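Local coordinates for probable GTP-binding protein engB (Pyrococcus horikoshii, PDB 2CXX), which binds GDP and probably acts as a magnesium-dependent GTPase of the EngB family, thought to be needed for normal cell division and septation, at residues A[128-133]-A[161-166]. Numbering follows the deposited sequence.
With GDP (guanosine-5'-diphosphate), chain D.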
# COMPACT_ATOMS: atom_id res chain seq x y z
N ALA A 128 3.60 1.33 4.35
CA ALA A 128 3.07 2.32 5.30
C ALA A 128 2.15 1.51 6.25
O ALA A 128 1.12 1.02 5.84
CB ALA A 128 2.22 3.37 4.55
N VAL A 129 2.55 1.36 7.51
CA VAL A 129 1.76 0.60 8.47
C VAL A 129 0.81 1.60 9.14
O VAL A 129 1.12 2.25 10.14
CB VAL A 129 2.69 -0.11 9.46
CG1 VAL A 129 1.82 -0.96 10.41
CG2 VAL A 129 3.71 -1.03 8.65
N ASN A 130 -0.39 1.67 8.59
CA ASN A 130 -1.35 2.67 8.99
C ASN A 130 -2.21 2.23 10.16
O ASN A 130 -2.26 1.05 10.52
CB ASN A 130 -2.23 3.04 7.78
CG ASN A 130 -3.00 4.35 7.99
OD1 ASN A 130 -2.48 5.27 8.60
ND2 ASN A 130 -4.21 4.45 7.44
N LYS A 131 -2.86 3.23 10.74
CA LYS A 131 -3.76 3.09 11.90
C LYS A 131 -2.97 2.81 13.15
O LYS A 131 -3.39 2.08 14.06
CB LYS A 131 -4.82 2.01 11.67
CG LYS A 131 -5.59 2.25 10.32
CD LYS A 131 -6.90 1.48 10.28
CE LYS A 131 -7.69 1.64 8.94
NZ LYS A 131 -8.82 0.63 8.90
N LEU A 132 -1.81 3.43 13.21
CA LEU A 132 -0.95 3.22 14.36
C LEU A 132 -1.65 3.49 15.70
O LEU A 132 -1.33 2.87 16.75
CB LEU A 132 0.26 4.12 14.21
CG LEU A 132 1.29 4.13 15.33
CD1 LEU A 132 1.71 2.68 15.62
CD2 LEU A 132 2.48 4.99 14.88
N ASP A 133 -2.60 4.41 15.67
CA ASP A 133 -3.34 4.79 16.86
C ASP A 133 -4.20 3.64 17.43
O ASP A 133 -4.66 3.70 18.57
CB ASP A 133 -4.21 6.02 16.51
CG ASP A 133 -5.10 5.78 15.31
OD1 ASP A 133 -4.58 5.72 14.17
OD2 ASP A 133 -6.32 5.68 15.50
N ILE A 161 7.17 1.64 7.76
CA ILE A 161 7.04 2.94 8.42
C ILE A 161 5.65 3.06 9.05
O ILE A 161 4.63 3.20 8.34
CB ILE A 161 7.17 4.11 7.40
CG1 ILE A 161 8.45 3.95 6.57
CG2 ILE A 161 7.16 5.46 8.14
CD1 ILE A 161 9.73 4.06 7.31
N PRO A 162 5.58 2.98 10.38
CA PRO A 162 4.25 3.12 10.98
C PRO A 162 3.77 4.59 10.96
O PRO A 162 4.52 5.54 11.23
CB PRO A 162 4.43 2.54 12.37
CG PRO A 162 5.87 2.79 12.68
CD PRO A 162 6.61 2.65 11.39
N ILE A 163 2.49 4.78 10.63
CA ILE A 163 1.92 6.14 10.57
C ILE A 163 0.45 6.11 11.04
O ILE A 163 -0.13 5.03 11.23
CB ILE A 163 1.85 6.65 9.08
CG1 ILE A 163 1.13 5.57 8.25
CG2 ILE A 163 3.25 6.78 8.45
CD1 ILE A 163 0.76 5.98 6.87
N SER A 164 -0.10 7.29 11.28
CA SER A 164 -1.56 7.41 11.45
C SER A 164 -1.97 8.48 10.44
O SER A 164 -1.72 9.65 10.65
CB SER A 164 -2.01 7.89 12.83
OG SER A 164 -3.43 8.13 12.78
N ALA A 165 -2.57 8.05 9.32
CA ALA A 165 -3.03 8.97 8.30
C ALA A 165 -4.16 9.83 8.89
O ALA A 165 -4.38 10.98 8.44
CB ALA A 165 -3.57 8.19 7.07
N LYS A 166 -4.86 9.26 9.87
CA LYS A 166 -5.97 9.97 10.49
C LYS A 166 -5.51 11.17 11.28
O LYS A 166 -6.03 12.24 11.09
CB LYS A 166 -6.77 9.08 11.43
CG LYS A 166 -7.85 9.82 12.26
CD LYS A 166 -8.83 8.84 12.86
CE LYS A 166 -10.17 9.53 13.28
NZ LYS A 166 -11.20 8.50 13.66
PB GDP D . -9.09 3.37 1.54
O1B GDP D . -10.27 2.53 1.18
O2B GDP D . -7.84 2.46 1.88
O3B GDP D . -8.84 4.62 0.72
O3A GDP D . -9.46 3.95 2.97
PA GDP D . -9.92 5.35 3.59
O1A GDP D . -8.83 6.34 3.47
O2A GDP D . -11.25 5.84 2.91
O5' GDP D . -10.04 5.04 5.16
C5' GDP D . -10.94 4.00 5.41
C4' GDP D . -11.39 4.05 6.87
O4' GDP D . -10.21 3.99 7.78
C3' GDP D . -12.08 5.29 7.33
O3' GDP D . -13.27 5.32 8.14
C2' GDP D . -10.93 6.23 7.77
O2' GDP D . -11.44 7.20 8.75
C1' GDP D . -10.15 5.21 8.60
N9 GDP D . -8.73 5.54 8.79
C8 GDP D . -7.78 5.93 7.82
N7 GDP D . -6.63 6.11 8.37
C5 GDP D . -6.74 5.86 9.72
C6 GDP D . -5.85 5.88 10.83
O6 GDP D . -4.70 6.18 10.71
N1 GDP D . -6.33 5.55 12.09
C2 GDP D . -7.64 5.21 12.27
N2 GDP D . -8.07 4.89 13.54
N3 GDP D . -8.49 5.18 11.26
C4 GDP D . -8.08 5.50 9.98
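Asn130 and Ala165 meet where the NKxD motif (G4) and the SAK motif (G5) of the GTPase fold form the guanine pocket at the C-terminal ends of strands 125-130 and 160-162. The strands run parallel, joined by hydrogen bonds from Val129 N to Ile161 O and from Ile163 N to Val129 O, each 2.9 Å. Beyond them the carbonyl of Ile163 accepts the amide of Leu132, 3.1 Å from N to O, holding the start of the 3-10 segment that carries Asp133. With its CG anti to the backbone N (chi1 -164°), Asn130 reaches across to the 163-166 loop, where OD1 takes the Ala165 N-H in the plane of its carboxamide at 2.9 Å. Its ND2 is hydrogen-bonded to the carbonyl of Val12 in the P-loop and lies 3.1 Å from N7 of GDP. An alanine here would probably leave the Ala165 amide and the Val12 carbonyl without their shared partner and loosen the SAK loop's hold on strand 125-130 and the P-loop. Asp133 grips the guanine edge with both oxygens, OD1 on N1 and OD2 on N2, each at 2.7 Å. Ser164 OG lies 3.0 Å from Asp133 OD1 and near O6 of GDP, and also receives the amide of Phe167. The base is sandwiched between the extended chains of Lys131 and Lys166, with Lys131 NZ salt-bridged to Asp91. Since Lys166 N donates to O6 while Asp133 accepts from N1 and N2, the pocket is suited to reading guanine; adenine, with a 6-amino group and no N1-H or 2-amino group for Asp133, would probably be disfavoured.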